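Local coordinates for cycloalternan-forming enzyme (Listeria monocytogenes serovar 1/2a, PDB 5F7U), which belongs to glycosyl hydrolase family 31 and joins a TIM barrel to several beta domains, including a family 6 carbohydrate-binding module, at residues 739-742 with 746-749; 768-773 with 783-788; 774-779 with 939-944; 945-950 with 977-982. The protein carries 1 engineered substitution. All coordinates share one frame; numbering follows the deposited sequence.

How the contacts relate
Followed from the N terminus, contact 1 comes first: it closes a three-residue turn and is complete before the others begin. Contacts 2 and 3 cross, because 774-779 lies between 768-773 and 783-788 in sequence, while its own partner, 939-944, comes some 160 residues later and joins the family 31 C-terminal domain to the carbohydrate-binding module. Contact 4 follows in series and closes a 26-residue excursion inside that module. Strands 740-742, 746-748, 767-770 and 776-778 belong to one sheet, and Trp768 and Ile771 pack on contact 1. The same glucose touches contacts 2 and 3, and the hydroxyl of Tyr941 and the ring of Pro778 tie contact 3 to strand 975-981 of contact 4.

Contact 1: residues 739-742 with 746-749; sequences QYMF and LLVA
Leu746 meets Phe742 at the turn end of two antiparallel strands. Its O accepts a bond from Phe742 N (2.7 Å), while its own N reaches Phe742 O in a weak one of 3.3 Å. The methyl CE of Met741, whose chain bends at both chi2 and chi3, folds back to 3.5 Å from Leu746 O. Leu747 lies on the same face as Met741, its CB 3.9 Å from the sulfur SD, and its CD2 approaches NE2 of Gln739, an amide that bonds to the carbonyl of Tyr762. Val748 turns to the other face. Its N binds Tyr740 O at 2.8 Å, nearly straight at 171°, and its O takes Tyr740 N at 2.9 Å. With CG of Tyr740 set between the backbone N and carbonyl carbon (chi1 52°), the ring lies beside the valine, whose CB stands over one ring face in a CH-pi contact, 3.7 Å from CE1. The phenol hydroxyl bonds to the carbonyl of Phe654. CG2 of Val748 also packs on CB of Phe742. Ala749 leaves the pairing with its CB against CB of Gln739. This is a buried beta hairpin, flanked by strands 720-721 and 794-797 in the family 31 C-terminal domain.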
# COMPACT_ATOMS: atom_id res chain seq x y z
N GLN A 739 9.46 -9.54 -1.36
CA GLN A 739 8.40 -10.47 -1.79
C GLN A 739 7.14 -10.05 -1.06
O GLN A 739 7.20 -9.29 -0.09
CB GLN A 739 8.75 -11.92 -1.46
CG GLN A 739 8.83 -12.22 0.04
CD GLN A 739 9.25 -13.66 0.29
OE1 GLN A 739 10.40 -14.03 0.08
NE2 GLN A 739 8.31 -14.48 0.75
N TYR A 740 6.00 -10.59 -1.50
CA TYR A 740 4.73 -10.23 -0.87
C TYR A 740 3.64 -11.17 -1.30
O TYR A 740 3.80 -11.96 -2.25
CB TYR A 740 4.34 -8.79 -1.26
CG TYR A 740 4.34 -8.50 -2.74
CD1 TYR A 740 3.21 -8.76 -3.54
CD2 TYR A 740 5.47 -7.91 -3.35
CE1 TYR A 740 3.21 -8.46 -4.92
CE2 TYR A 740 5.47 -7.60 -4.71
CZ TYR A 740 4.35 -7.88 -5.48
OH TYR A 740 4.36 -7.55 -6.84
N MET A 741 2.51 -11.10 -0.60
CA MET A 741 1.32 -11.84 -1.02
C MET A 741 0.48 -10.93 -1.90
O MET A 741 0.39 -9.71 -1.65
CB MET A 741 0.47 -12.28 0.19
CG MET A 741 1.16 -13.27 1.12
SD MET A 741 1.66 -14.81 0.33
CE MET A 741 0.09 -15.51 -0.20
N PHE A 742 -0.14 -11.51 -2.92
CA PHE A 742 -0.96 -10.75 -3.86
C PHE A 742 -2.30 -11.47 -3.97
O PHE A 742 -2.34 -12.64 -4.36
CB PHE A 742 -0.24 -10.66 -5.21
CG PHE A 742 -0.92 -9.76 -6.21
CD1 PHE A 742 -1.24 -8.44 -5.90
CD2 PHE A 742 -1.19 -10.24 -7.50
CE1 PHE A 742 -1.85 -7.61 -6.83
CE2 PHE A 742 -1.79 -9.41 -8.44
CZ PHE A 742 -2.11 -8.10 -8.11
N LEU A 746 -1.44 -15.82 -3.86
CA LEU A 746 -0.22 -15.78 -4.68
C LEU A 746 0.89 -15.15 -3.90
O LEU A 746 0.71 -14.09 -3.30
CB LEU A 746 -0.43 -15.01 -5.99
CG LEU A 746 -1.46 -15.58 -6.98
CD1 LEU A 746 -1.58 -14.63 -8.18
CD2 LEU A 746 -1.09 -17.00 -7.40
N LEU A 747 2.02 -15.86 -3.87
CA LEU A 747 3.24 -15.30 -3.30
C LEU A 747 4.10 -14.82 -4.46
O LEU A 747 4.49 -15.62 -5.35
CB LEU A 747 3.96 -16.34 -2.42
CG LEU A 747 5.14 -15.88 -1.53
CD1 LEU A 747 5.45 -16.99 -0.53
CD2 LEU A 747 6.40 -15.51 -2.30
N VAL A 748 4.40 -13.52 -4.47
CA VAL A 748 5.15 -12.93 -5.59
C VAL A 748 6.52 -12.49 -5.08
O VAL A 748 6.60 -11.80 -4.07
CB VAL A 748 4.42 -11.68 -6.17
CG1 VAL A 748 5.22 -11.04 -7.30
CG2 VAL A 748 3.03 -12.06 -6.66
N ALA A 749 7.58 -12.81 -5.83
CA ALA A 749 8.93 -12.46 -5.41
C ALA A 749 9.69 -11.71 -6.50
O ALA A 749 10.45 -12.31 -7.26
CB ALA A 749 9.66 -13.73 -4.96

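Contact 2: residues 768-773 with 783-788; sequences WVDIWN and ISYYAD. With GLC (alpha-D-glucopyranose), chain B; GLC (alpha-D-glucopyranose), chain C.
Asp770 and Tyr785 meet in the glycan pocket between the family 31 C-terminal domain and the carbohydrate-binding module, where a bound glucose (chain B) fills much of the distance between the ends of strands 767-770 and 781-786. The two backbones stay far apart, and only side-chain ends join them directly. Tyr785 OH donates to Asp770 OD2 at 2.6 Å, meeting the carboxylate on its syn side but 26° out of its plane. The side chains cross at about a right angle, and OD2 lies at the edge of the phenol ring, in its plane. The same oxygen accepts the glucose O6 hydroxyl, also at 2.6 Å, and a weak bond from Asn773 ND2, so three donors converge on it. The other oxygen, OD1, is held by Trp772 N at 2.9 Å, an Asx turn that fixes the rotation of the carboxylate as the chain leaves the strand. Tyr785, its CG anti to the backbone N (chi1 -167°), lays one ring face under the sugar, with C2 over the ring centre and 3.7 Å from CE1. Asn773 OD1 binds the N of Gly775, and its ND2 turns to the ring oxygen O5 of the glucose. On the far rim Tyr786 binds the sugar through its backbone: its N donates to glucose O3 at 2.9 Å, and its O accepts from glucose O2 at 2.6 Å.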
# COMPACT_ATOMS: atom_id res chain seq x y z
N TRP A 768 3.63 -24.72 -1.81
CA TRP A 768 3.58 -23.62 -2.76
C TRP A 768 3.88 -24.16 -4.14
O TRP A 768 4.83 -24.92 -4.30
CB TRP A 768 4.62 -22.55 -2.39
CG TRP A 768 4.32 -21.98 -1.04
CD1 TRP A 768 4.77 -22.45 0.16
CD2 TRP A 768 3.44 -20.90 -0.75
NE1 TRP A 768 4.23 -21.70 1.19
CE2 TRP A 768 3.42 -20.74 0.65
CE3 TRP A 768 2.68 -20.01 -1.55
CZ2 TRP A 768 2.66 -19.74 1.29
CZ3 TRP A 768 1.94 -19.02 -0.92
CH2 TRP A 768 1.93 -18.89 0.48
N VAL A 769 3.08 -23.80 -5.14
CA VAL A 769 3.26 -24.35 -6.47
C VAL A 769 3.54 -23.20 -7.43
O VAL A 769 2.79 -22.22 -7.45
CB VAL A 769 2.03 -25.19 -6.93
CG1 VAL A 769 2.23 -25.67 -8.35
CG2 VAL A 769 1.81 -26.36 -5.99
N ASP A 770 4.61 -23.33 -8.19
CA ASP A 770 5.01 -22.35 -9.21
C ASP A 770 3.88 -22.24 -10.24
O ASP A 770 3.53 -23.23 -10.88
CB ASP A 770 6.31 -22.87 -9.85
CG ASP A 770 6.91 -21.93 -10.87
OD1 ASP A 770 6.17 -21.30 -11.64
OD2 ASP A 770 8.16 -21.89 -10.91
N ILE A 771 3.29 -21.06 -10.39
CA ILE A 771 2.11 -20.93 -11.27
C ILE A 771 2.42 -21.05 -12.77
O ILE A 771 1.50 -21.24 -13.57
CB ILE A 771 1.27 -19.66 -10.99
CG1 ILE A 771 2.01 -18.38 -11.41
CG2 ILE A 771 0.88 -19.62 -9.50
CD1 ILE A 771 1.13 -17.14 -11.49
N TRP A 772 3.70 -20.92 -13.13
CA TRP A 772 4.10 -20.89 -14.53
C TRP A 772 4.34 -22.28 -15.09
O TRP A 772 4.20 -22.49 -16.29
CB TRP A 772 5.41 -20.10 -14.67
CG TRP A 772 5.34 -18.73 -14.09
CD1 TRP A 772 5.92 -18.29 -12.92
CD2 TRP A 772 4.68 -17.59 -14.66
NE1 TRP A 772 5.65 -16.95 -12.72
CE2 TRP A 772 4.90 -16.49 -13.77
CE3 TRP A 772 3.94 -17.38 -15.83
CZ2 TRP A 772 4.39 -15.21 -14.03
CZ3 TRP A 772 3.43 -16.09 -16.09
CH2 TRP A 772 3.66 -15.02 -15.19
N ASN A 773 4.72 -23.22 -14.21
CA ASN A 773 5.26 -24.51 -14.66
C ASN A 773 4.89 -25.75 -13.81
O ASN A 773 5.23 -26.88 -14.18
CB ASN A 773 6.80 -24.42 -14.86
CG ASN A 773 7.55 -24.06 -13.57
OD1 ASN A 773 7.22 -24.52 -12.47
ND2 ASN A 773 8.58 -23.20 -13.71
N ILE A 783 14.01 -20.76 -0.39
CA ILE A 783 14.47 -21.46 -1.58
C ILE A 783 15.28 -20.50 -2.46
O ILE A 783 15.19 -19.28 -2.30
CB ILE A 783 13.31 -22.12 -2.38
CG1 ILE A 783 12.35 -21.06 -2.98
CG2 ILE A 783 12.59 -23.16 -1.51
CD1 ILE A 783 11.46 -21.61 -4.08
N SER A 784 16.08 -21.07 -3.37
CA SER A 784 16.77 -20.29 -4.40
C SER A 784 16.09 -20.56 -5.73
O SER A 784 16.04 -21.71 -6.18
CB SER A 784 18.25 -20.64 -4.44
OG SER A 784 18.94 -19.80 -5.35
N TYR A 785 15.55 -19.52 -6.35
CA TYR A 785 14.84 -19.64 -7.62
C TYR A 785 15.66 -18.97 -8.71
O TYR A 785 16.00 -17.77 -8.59
CB TYR A 785 13.46 -18.98 -7.50
CG TYR A 785 12.45 -19.25 -8.61
CD1 TYR A 785 12.50 -18.55 -9.81
CD2 TYR A 785 11.38 -20.15 -8.41
CE1 TYR A 785 11.55 -18.76 -10.81
CE2 TYR A 785 10.43 -20.36 -9.39
CZ TYR A 785 10.52 -19.67 -10.59
OH TYR A 785 9.58 -19.86 -11.57
N TYR A 786 15.99 -19.72 -9.77
CA TYR A 786 16.70 -19.10 -10.89
C TYR A 786 15.69 -18.31 -11.72
O TYR A 786 14.75 -18.87 -12.29
CB TYR A 786 17.43 -20.13 -11.77
CG TYR A 786 18.05 -19.47 -13.00
CD1 TYR A 786 19.16 -18.63 -12.88
CD2 TYR A 786 17.48 -19.65 -14.27
CE1 TYR A 786 19.72 -18.00 -13.99
CE2 TYR A 786 18.02 -19.03 -15.39
CZ TYR A 786 19.14 -18.21 -15.25
OH TYR A 786 19.68 -17.62 -16.36
N ALA A 787 15.93 -17.00 -11.80
CA ALA A 787 15.05 -16.13 -12.58
C ALA A 787 15.89 -15.25 -13.49
O ALA A 787 16.51 -14.26 -13.04
CB ALA A 787 14.18 -15.28 -11.66
N ASP A 788 15.92 -15.59 -14.77
CA ASP A 788 16.55 -14.70 -15.74
C ASP A 788 15.72 -13.43 -15.84
O ASP A 788 14.68 -13.32 -15.17
CB ASP A 788 16.75 -15.38 -17.11
CG ASP A 788 15.44 -15.66 -17.86
OD1 ASP A 788 14.39 -15.01 -17.64
OD2 ASP A 788 15.48 -16.56 -18.72
C1 GLC B . 12.15 -22.59 -12.73
C2 GLC B . 13.16 -21.91 -11.80
C3 GLC B . 13.62 -22.91 -10.73
C4 GLC B . 12.41 -23.52 -10.01
C5 GLC B . 11.49 -24.19 -11.04
C6 GLC B . 10.22 -24.83 -10.47
O2 GLC B . 14.28 -21.46 -12.57
O3 GLC B . 14.53 -22.28 -9.82
O4 GLC B . 12.83 -24.48 -9.03
O5 GLC B . 11.08 -23.18 -11.97
O6 GLC B . 9.48 -23.85 -9.74
C1 GLC C . 18.63 -23.76 -15.04
C2 GLC C . 17.86 -25.01 -15.54
C3 GLC C . 16.39 -25.04 -15.09
C4 GLC C . 16.45 -24.97 -13.55
C5 GLC C . 17.13 -23.68 -13.05
C6 GLC C . 17.93 -23.95 -11.77
O1 GLC C . 19.06 -22.90 -16.11
O2 GLC C . 18.01 -25.19 -16.96
O3 GLC C . 15.74 -26.19 -15.71
O4 GLC C . 15.17 -25.06 -12.92
O5 GLC C . 17.90 -22.99 -14.06
O6 GLC C . 19.36 -23.94 -11.93

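Contact 3: residues 774-779 with 939-944; sequences GGVHPG and APYEAE. With MG (magnesium ion), chain G; GLC (alpha-D-glucopyranose), chain B.
Val776 and Tyr941 cross at about a right angle where the edge strand 776-778 of the family 31 C-terminal sheet meets strand 941-942, which pairs with strand 1054-1062 of the carbohydrate-binding module. CG1 of the valine, anti to its backbone N (chi1 -180°), makes the touch: it lies 3.5 Å from Tyr941 CE2, approaching the ring obliquely, and CB follows behind it. The tyrosine side chain leaves its backbone neither toward nor away from 774-779, and its ring end then comes in to reach the valine; its hydroxyl takes the backbone N of Asp981, and its ring also meets that of His938. Phe879 packs on Val776 as well. Beyond this apolar touch two waters bridge the backbones, each lying between Gly774 O and Pro940 O; the one 2.8 Å from Pro940 O also accepts from Glu942 N. Both segments also reach bound groups. Glu942 OE1 binds the magnesium ion at 2.2 Å, and Glu944 grips it with both oxygens, OE1 at 2.2 Å and OE2 less closely at 2.6 Å; Thr961, Gly964 and Asp1057 complete the site. In 774-779, Gly775 passes close under the glucose (chain B), and His777, whose CB leaves away from 939-944, donates from NE2 to glucose O6 at 2.7 Å, with an angle of 167° at the hydrogen.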
# COMPACT_ATOMS: atom_id res chain seq x y z
N GLY A 774 4.22 -25.55 -12.67
CA GLY A 774 3.84 -26.67 -11.81
C GLY A 774 4.92 -27.23 -10.90
O GLY A 774 4.75 -28.32 -10.33
N GLY A 775 6.05 -26.51 -10.76
CA GLY A 775 7.07 -26.90 -9.79
C GLY A 775 6.52 -26.85 -8.38
O GLY A 775 5.91 -25.86 -7.97
N VAL A 776 6.70 -27.92 -7.62
CA VAL A 776 6.14 -27.98 -6.28
C VAL A 776 7.22 -27.59 -5.26
O VAL A 776 8.34 -28.08 -5.33
CB VAL A 776 5.58 -29.38 -5.98
CG1 VAL A 776 4.99 -29.42 -4.58
CG2 VAL A 776 4.49 -29.75 -6.99
N HIS A 777 6.86 -26.74 -4.30
CA HIS A 777 7.82 -26.29 -3.29
C HIS A 777 7.20 -26.36 -1.89
O HIS A 777 6.43 -25.47 -1.51
CB HIS A 777 8.30 -24.88 -3.59
CG HIS A 777 8.91 -24.73 -4.95
ND1 HIS A 777 10.24 -25.01 -5.20
CD2 HIS A 777 8.36 -24.38 -6.14
CE1 HIS A 777 10.49 -24.82 -6.48
NE2 HIS A 777 9.37 -24.43 -7.07
N PRO A 778 7.55 -27.40 -1.10
CA PRO A 778 7.22 -27.43 0.33
C PRO A 778 7.69 -26.18 1.07
O PRO A 778 8.82 -25.73 0.87
CB PRO A 778 7.96 -28.67 0.84
CG PRO A 778 8.04 -29.56 -0.35
CD PRO A 778 8.17 -28.65 -1.56
N GLY A 779 6.82 -25.64 1.92
CA GLY A 779 7.14 -24.44 2.69
C GLY A 779 8.04 -24.67 3.88
O GLY A 779 8.44 -25.82 4.17
N ALA A 939 -0.33 -33.93 -8.01
CA ALA A 939 0.43 -33.81 -9.26
C ALA A 939 1.86 -34.31 -9.08
O ALA A 939 2.38 -34.29 -7.96
CB ALA A 939 0.42 -32.38 -9.76
N PRO A 940 2.51 -34.77 -10.18
CA PRO A 940 3.85 -35.32 -10.01
C PRO A 940 4.86 -34.28 -9.54
O PRO A 940 4.68 -33.07 -9.77
CB PRO A 940 4.23 -35.77 -11.43
CG PRO A 940 2.93 -35.98 -12.12
CD PRO A 940 2.03 -34.92 -11.57
N TYR A 941 5.90 -34.77 -8.85
CA TYR A 941 7.12 -34.01 -8.59
C TYR A 941 8.08 -34.33 -9.74
O TYR A 941 8.60 -35.45 -9.84
CB TYR A 941 7.74 -34.47 -7.26
CG TYR A 941 6.92 -34.06 -6.05
CD1 TYR A 941 5.80 -34.81 -5.64
CD2 TYR A 941 7.27 -32.91 -5.33
CE1 TYR A 941 5.05 -34.41 -4.53
CE2 TYR A 941 6.54 -32.53 -4.21
CZ TYR A 941 5.42 -33.26 -3.83
OH TYR A 941 4.71 -32.85 -2.72
N GLU A 942 8.30 -33.34 -10.60
CA GLU A 942 9.09 -33.58 -11.82
C GLU A 942 10.57 -33.70 -11.50
O GLU A 942 11.14 -32.86 -10.77
CB GLU A 942 8.85 -32.46 -12.86
CG GLU A 942 7.42 -32.41 -13.40
CD GLU A 942 6.98 -33.68 -14.11
OE1 GLU A 942 7.84 -34.46 -14.61
OE2 GLU A 942 5.74 -33.88 -14.20
N ALA A 943 11.19 -34.76 -12.03
CA ALA A 943 12.61 -34.99 -11.78
C ALA A 943 13.47 -33.83 -12.32
O ALA A 943 14.48 -33.47 -11.71
CB ALA A 943 13.06 -36.32 -12.37
N GLU A 944 13.03 -33.24 -13.44
CA GLU A 944 13.75 -32.14 -14.08
C GLU A 944 13.74 -30.85 -13.24
O GLU A 944 14.55 -29.94 -13.48
CB GLU A 944 13.21 -31.90 -15.51
CG GLU A 944 11.72 -31.56 -15.60
CD GLU A 944 10.78 -32.75 -15.84
OE1 GLU A 944 11.01 -33.91 -15.41
OE2 GLU A 944 9.74 -32.52 -16.47
MG MG G . 9.26 -35.02 -16.21
C1 GLC B . 12.15 -22.59 -12.73
C2 GLC B . 13.16 -21.91 -11.80
C3 GLC B . 13.62 -22.91 -10.73
C4 GLC B . 12.41 -23.52 -10.01
C5 GLC B . 11.49 -24.19 -11.04
C6 GLC B . 10.22 -24.83 -10.47
O2 GLC B . 14.28 -21.46 -12.57
O3 GLC B . 14.53 -22.28 -9.82
O4 GLC B . 12.83 -24.48 -9.03
O5 GLC B . 11.08 -23.18 -11.97
O6 GLC B . 9.48 -23.85 -9.74
O HOH W 1 6.35 -30.94 -10.39
O HOH W 2 3.76 -30.78 -11.57

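Contact 4: residues 945-950 with 977-982. With GLC (alpha-D-glucopyranose), chain D; GLC (alpha-D-glucopyranose), chain E.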
# COMPACT_ATOMS: atom_id res chain seq x y z
N PHE A 945 12.84 -30.79 -12.25
CA PHE A 945 12.79 -29.66 -11.30
C PHE A 945 13.52 -29.96 -9.99
O PHE A 945 13.61 -29.09 -9.10
CB PHE A 945 11.35 -29.21 -11.00
CG PHE A 945 10.53 -28.83 -12.20
CD1 PHE A 945 11.11 -28.34 -13.39
CD2 PHE A 945 9.14 -28.92 -12.14
CE1 PHE A 945 10.32 -27.99 -14.49
CE2 PHE A 945 8.34 -28.56 -13.23
CZ PHE A 945 8.93 -28.09 -14.41
N GLY A 946 14.05 -31.17 -9.87
CA GLY A 946 14.75 -31.58 -8.64
C GLY A 946 16.11 -30.91 -8.50
O GLY A 946 16.56 -30.19 -9.41
N HIS A 947 16.74 -31.12 -7.35
CA HIS A 947 18.13 -30.69 -7.13
C HIS A 947 19.05 -31.73 -7.73
O HIS A 947 19.06 -32.88 -7.29
CB HIS A 947 18.42 -30.51 -5.64
CG HIS A 947 17.44 -29.60 -4.95
ND1 HIS A 947 17.55 -28.23 -4.97
CD2 HIS A 947 16.32 -29.88 -4.23
CE1 HIS A 947 16.55 -27.69 -4.29
NE2 HIS A 947 15.80 -28.67 -3.82
N LEU A 948 19.81 -31.33 -8.74
CA LEU A 948 20.58 -32.29 -9.53
C LEU A 948 22.07 -32.21 -9.24
O LEU A 948 22.63 -31.12 -9.16
CB LEU A 948 20.32 -32.08 -11.03
CG LEU A 948 18.87 -31.96 -11.53
CD1 LEU A 948 18.85 -31.74 -13.03
CD2 LEU A 948 18.05 -33.19 -11.16
N THR A 949 22.70 -33.37 -9.13
CA THR A 949 24.15 -33.47 -8.93
C THR A 949 24.76 -34.34 -10.01
O THR A 949 24.45 -35.54 -10.09
CB THR A 949 24.47 -34.04 -7.54
OG1 THR A 949 23.85 -33.22 -6.56
CG2 THR A 949 25.99 -34.10 -7.29
N ASN A 950 25.64 -33.72 -10.82
CA ASN A 950 26.38 -34.39 -11.92
C ASN A 950 25.47 -35.10 -12.93
O ASN A 950 25.82 -36.16 -13.47
CB ASN A 950 27.44 -35.36 -11.38
CG ASN A 950 28.45 -34.70 -10.47
OD1 ASN A 950 28.91 -33.59 -10.73
ND2 ASN A 950 28.81 -35.39 -9.39
N GLU A 977 17.57 -34.90 -6.08
CA GLU A 977 16.98 -34.64 -4.75
C GLU A 977 15.65 -33.91 -4.90
O GLU A 977 15.55 -32.91 -5.62
CB GLU A 977 17.96 -33.86 -3.87
CG GLU A 977 17.41 -33.51 -2.48
CD GLU A 977 18.45 -32.92 -1.52
OE1 GLU A 977 19.66 -32.87 -1.84
OE2 GLU A 977 18.05 -32.49 -0.41
N PHE A 978 14.63 -34.43 -4.22
CA PHE A 978 13.27 -33.88 -4.21
C PHE A 978 12.93 -33.34 -2.83
O PHE A 978 13.37 -33.88 -1.79
CB PHE A 978 12.23 -34.95 -4.54
CG PHE A 978 12.33 -35.54 -5.93
CD1 PHE A 978 13.18 -36.62 -6.20
CD2 PHE A 978 11.52 -35.06 -6.97
CE1 PHE A 978 13.24 -37.18 -7.48
CE2 PHE A 978 11.59 -35.61 -8.25
CZ PHE A 978 12.46 -36.67 -8.50
N ASP A 979 12.09 -32.30 -2.83
CA ASP A 979 11.49 -31.76 -1.62
C ASP A 979 10.04 -32.19 -1.70
O ASP A 979 9.29 -31.68 -2.54
CB ASP A 979 11.60 -30.23 -1.62
CG ASP A 979 13.03 -29.73 -1.64
OD1 ASP A 979 13.80 -30.09 -0.73
OD2 ASP A 979 13.38 -28.93 -2.54
N ILE A 980 9.63 -33.14 -0.86
CA ILE A 980 8.32 -33.75 -1.02
C ILE A 980 7.43 -33.58 0.19
O ILE A 980 7.85 -33.78 1.33
CB ILE A 980 8.45 -35.24 -1.40
CG1 ILE A 980 8.97 -35.33 -2.85
CG2 ILE A 980 7.10 -35.98 -1.25
CD1 ILE A 980 9.33 -36.72 -3.32
N ASP A 981 6.18 -33.18 -0.06
CA ASP A 981 5.19 -33.12 1.01
C ASP A 981 4.42 -34.42 1.18
O ASP A 981 4.15 -35.14 0.21
CB ASP A 981 4.21 -31.98 0.75
CG ASP A 981 4.79 -30.63 1.08
OD1 ASP A 981 5.55 -30.54 2.09
OD2 ASP A 981 4.51 -29.66 0.34
N ALA A 982 4.08 -34.73 2.44
CA ALA A 982 3.06 -35.73 2.73
C ALA A 982 1.70 -35.19 2.27
O ALA A 982 1.39 -34.02 2.49
CB ALA A 982 3.04 -36.02 4.23
C1 GLC D . 20.05 -24.81 -10.99
C2 GLC D . 20.99 -25.78 -11.74
C3 GLC D . 20.62 -27.25 -11.49
C4 GLC D . 20.58 -27.56 -9.99
C5 GLC D . 19.77 -26.54 -9.17
C6 GLC D . 20.60 -26.02 -7.99
O2 GLC D . 21.03 -25.53 -13.15
O3 GLC D . 21.57 -28.11 -12.12
O4 GLC D . 20.04 -28.86 -9.79
O5 GLC D . 19.22 -25.46 -9.97
O6 GLC D . 19.78 -25.32 -7.05
C1 GLC E . 14.46 -26.76 -15.31
C2 GLC E . 13.77 -27.43 -16.50
C3 GLC E . 13.12 -26.39 -17.43
C4 GLC E . 12.17 -25.47 -16.67
C5 GLC E . 12.90 -24.88 -15.46
C6 GLC E . 11.99 -24.04 -14.58
O2 GLC E . 14.69 -28.26 -17.22
O3 GLC E . 12.39 -27.05 -18.46
O4 GLC E . 11.72 -24.40 -17.53
O5 GLC E . 13.49 -25.92 -14.65
O6 GLC E . 12.84 -23.55 -13.54
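His947 and Glu977 form an antiparallel, hydrogen-bonded pair joining strand 947-949 to strand 975-981. Both bonds are 2.8 Å long: His947 N donates to Glu977 O, and Glu977 N returns one to His947 O. Just before the pair, Gly946 brings its CA within 3.4 Å of Glu977 O. The two side chains of the pair leave on the same face, CB against CB. Glu977 then runs out extended, and its OE2 bonds to Gln1041. The imidazole of His947, with CG anti to the carbonyl carbon (chi1 -53°), instead reaches along the opposite strand to Asp979. There NE2 donates to Asp979 OD2 at 2.7 Å, with the carboxylate oxygen almost in the ring plane and met on its syn side. Ring and carboxylate are steeply turned, their planes 73° apart. This histidine-carboxylate bond fixes the ring's rotation, and the nearby carboxylate would probably raise the basicity of the imidazole. Segment 945-950 also lines the glycan site: Leu948 N donates to O4 of one glucose (chain D) at 2.7 Å, and the ring of Phe945 comes obliquely near O5 of another (chain E). Strand 947-949 is the outer strand of a five-stranded antiparallel sheet in the family 6 module; strand 1039-1045 flanks 975-981 on its other side, and Phe978 and Ile980 pack inward on strand 1054-1062.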